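Local coordinates for protein phosphoribosylaminoimidazole-succinocarboxamide synthase (PDB 1KUT) that catalyses the ATP-dependent joining of L-aspartate to a carboxyaminoimidazole ribonucleotide, giving SAICAR in de novo purine biosynthesis, at residues 89-94 with 100-105. Numbering follows the deposited sequence.
Sequences KKAGSF and GAEGED
Lys89 and Asp105 extend alongside each other in one direction, joined at their ends by a salt bridge of 2.6 Å from NZ to OD2. The lysine chain is extended as far as CE and then bends at its last torsion (chi4 -52°), which turns NZ over the carboxylate; NZ approaches OD2 well off the carboxylate plane, at 58°. Lower down, Lys89 CD rests against the carbonyl oxygen of Gly103 at 3.5 Å, while the Lys89 backbone is hydrogen-bonded to Trp167 of strand 164-175. Cut back to an alanine, this position would probably leave the Asp105 carboxylate without its positive mate and take away the methylene packed over Gly103 O. Lys90 and Glu104 likewise run alongside each other. With CG anti to its carbonyl carbon (chi1 -59°) and an extended chain beyond, Lys90 lays CD against Glu104 CB and brings NZ to 2.8 Å from Glu104 OE2, a salt bridge whose hydrogen bond is weak. The backbones are tied twice: Lys90 N donates to Glu104 O at 2.7 Å, and Gly103 N donates to Lys90 O at the same length. The latter oxygen also receives a CA-H...O contact from Glu102 CA at 3.2 Å. Glu102 sends its extended side chain past Ala91, its CG 4.0 Å from Ala91 CA, with Trp167 touching both side chains. Gly103 has the positive phi of the third position in a type II turn, here from Ala101 to Glu104 and closed by Glu104 N to Ala101 O. Antiparallel pairing of Lys89 with Asp105, a non-hydrogen-bonded pair, thus closes the base of a connection between strands 78-87 and 105-115 that carries helix 93-98: a surface beta hairpin with a helical insertion.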
ATOM      1  N   LYS B  89       8.200  -5.059  14.984  1.00 22.79           N
ATOM      2  CA  LYS B  89       9.069  -6.155  14.594  1.00 23.96           C
ATOM      3  C   LYS B  89       8.510  -6.809  13.349  1.00 24.60           C
ATOM      4  O   LYS B  89       7.298  -6.813  13.132  1.00 24.40           O
ATOM      5  CB  LYS B  89       9.177  -7.194  15.707  1.00 24.50           C
ATOM      6  CG  LYS B  89       9.800  -6.676  17.003  1.00 25.58           C
ATOM      7  CD  LYS B  89      10.140  -7.820  17.945  1.00 26.44           C
ATOM      8  CE  LYS B  89      10.630  -7.312  19.303  1.00 27.37           C
ATOM      9  NZ  LYS B  89      11.739  -6.321  19.200  1.00 27.80           N
ATOM     10  N   LYS B  90       9.401  -7.360  12.533  1.00 25.24           N
ATOM     11  CA  LYS B  90       9.005  -8.005  11.288  1.00 26.05           C
ATOM     12  C   LYS B  90       8.244  -9.290  11.558  1.00 26.51           C
ATOM     13  O   LYS B  90       8.777 -10.209  12.172  1.00 26.49           O
ATOM     14  CB  LYS B  90      10.236  -8.336  10.438  1.00 26.01           C
ATOM     15  CG  LYS B  90      11.102  -7.156  10.044  1.00 26.31           C
ATOM     16  CD  LYS B  90      12.298  -7.652   9.230  1.00 26.97           C
ATOM     17  CE  LYS B  90      13.284  -6.535   8.889  1.00 27.39           C
ATOM     18  NZ  LYS B  90      14.571  -7.083   8.332  1.00 27.48           N
ATOM     19  N   ALA B  91       7.010  -9.366  11.075  1.00 27.21           N
ATOM     20  CA  ALA B  91       6.202 -10.556  11.273  1.00 27.50           C
ATOM     21  C   ALA B  91       4.995 -10.606  10.349  1.00 28.08           C
ATOM     22  O   ALA B  91       4.581  -9.588   9.786  1.00 28.34           O
ATOM     23  CB  ALA B  91       5.748 -10.619  12.702  1.00 27.63           C
ATOM     24  N   GLY B  92       4.439 -11.804  10.186  1.00 28.41           N
ATOM     25  CA  GLY B  92       3.259 -11.984   9.352  1.00 28.38           C
ATOM     26  C   GLY B  92       3.332 -11.639   7.871  1.00 28.25           C
ATOM     27  O   GLY B  92       4.241 -12.071   7.155  1.00 28.04           O
ATOM     28  N   SER B  93       2.349 -10.869   7.411  1.00 27.97           N
ATOM     29  CA  SER B  93       2.271 -10.466   6.021  1.00 27.86           C
ATOM     30  C   SER B  93       3.450  -9.571   5.672  1.00 28.20           C
ATOM     31  O   SER B  93       3.723  -9.317   4.490  1.00 28.14           O
ATOM     32  CB  SER B  93       0.981  -9.697   5.776  1.00 27.99           C
ATOM     33  OG  SER B  93       1.041  -8.427   6.408  1.00 27.85           O
ATOM     34  N   PHE B  94       4.151  -9.083   6.693  1.00 27.80           N
ATOM     35  CA  PHE B  94       5.287  -8.220   6.420  1.00 27.63           C
ATOM     36  C   PHE B  94       6.464  -9.024   5.904  1.00 27.60           C
ATOM     37  O   PHE B  94       7.179  -8.569   5.022  1.00 27.39           O
ATOM     38  CB  PHE B  94       5.721  -7.434   7.657  1.00 27.27           C
ATOM     39  CG  PHE B  94       6.798  -6.409   7.365  1.00 26.93           C
ATOM     40  CD1 PHE B  94       6.460  -5.128   6.935  1.00 26.36           C
ATOM     41  CD2 PHE B  94       8.151  -6.748   7.468  1.00 26.55           C
ATOM     42  CE1 PHE B  94       7.450  -4.206   6.613  1.00 26.33           C
ATOM     43  CE2 PHE B  94       9.148  -5.833   7.147  1.00 26.05           C
ATOM     44  CZ  PHE B  94       8.803  -4.563   6.721  1.00 26.20           C
ATOM     45  N   GLY B 100      12.886 -10.858   5.126  1.00 35.36           N
ATOM     46  CA  GLY B 100      13.430 -10.451   6.410  1.00 36.45           C
ATOM     47  C   GLY B 100      13.349 -11.558   7.441  1.00 37.16           C
ATOM     48  O   GLY B 100      12.887 -12.665   7.142  1.00 37.19           O
ATOM     49  N   ALA B 101      13.796 -11.265   8.660  1.00 37.71           N
ATOM     50  CA  ALA B 101      13.777 -12.259   9.726  1.00 38.33           C
ATOM     51  C   ALA B 101      12.586 -12.049  10.631  1.00 38.60           C
ATOM     52  O   ALA B 101      12.538 -11.056  11.350  1.00 39.01           O
ATOM     53  CB  ALA B 101      15.055 -12.170  10.541  1.00 38.16           C
ATOM     54  N   GLU B 102      11.625 -12.967  10.601  1.00 38.80           N
ATOM     55  CA  GLU B 102      10.455 -12.834  11.466  1.00 39.14           C
ATOM     56  C   GLU B 102      10.918 -12.720  12.915  1.00 39.14           C
ATOM     57  O   GLU B 102      11.539 -13.636  13.458  1.00 39.10           O
ATOM     58  CB  GLU B 102       9.522 -14.036  11.337  1.00 39.65           C
ATOM     59  CG  GLU B 102       8.255 -13.900  12.171  1.00 40.49           C
ATOM     60  CD  GLU B 102       7.308 -15.069  11.994  1.00 41.36           C
ATOM     61  OE1 GLU B 102       7.628 -16.173  12.493  1.00 41.72           O
ATOM     62  OE2 GLU B 102       6.246 -14.884  11.350  1.00 41.80           O
ATOM     63  N   GLY B 103      10.609 -11.585  13.531  1.00 39.09           N
ATOM     64  CA  GLY B 103      11.010 -11.348  14.900  1.00 39.20           C
ATOM     65  C   GLY B 103      12.061 -10.260  14.928  1.00 39.30           C
ATOM     66  O   GLY B 103      12.354  -9.700  15.991  1.00 39.25           O
ATOM     67  N   GLU B 104      12.636  -9.958  13.764  1.00 39.26           N
ATOM     68  CA  GLU B 104      13.652  -8.918  13.699  1.00 39.56           C
ATOM     69  C   GLU B 104      12.994  -7.589  13.982  1.00 39.19           C
ATOM     70  O   GLU B 104      11.855  -7.338  13.574  1.00 38.97           O
ATOM     71  CB  GLU B 104      14.347  -8.842  12.327  1.00 40.26           C
ATOM     72  CG  GLU B 104      15.526  -7.830  12.344  1.00 42.15           C
ATOM     73  CD  GLU B 104      16.221  -7.628  10.993  1.00 42.89           C
ATOM     74  OE1 GLU B 104      16.736  -8.619  10.430  1.00 43.45           O
ATOM     75  OE2 GLU B 104      16.258  -6.472  10.500  1.00 43.08           O
ATOM     76  N   ASP B 105      13.724  -6.738  14.686  1.00 38.86           N
ATOM     77  CA  ASP B 105      13.231  -5.425  15.038  1.00 38.47           C
ATOM     78  C   ASP B 105      13.248  -4.562  13.788  1.00 37.97           C
ATOM     79  O   ASP B 105      13.948  -4.866  12.815  1.00 37.88           O
ATOM     80  CB  ASP B 105      14.144  -4.798  16.094  1.00 39.14           C
ATOM     81  CG  ASP B 105      14.458  -5.752  17.227  1.00 39.61           C
ATOM     82  OD1 ASP B 105      15.522  -5.593  17.856  1.00 39.95           O
ATOM     83  OD2 ASP B 105      13.641  -6.659  17.490  1.00 40.07           O
TER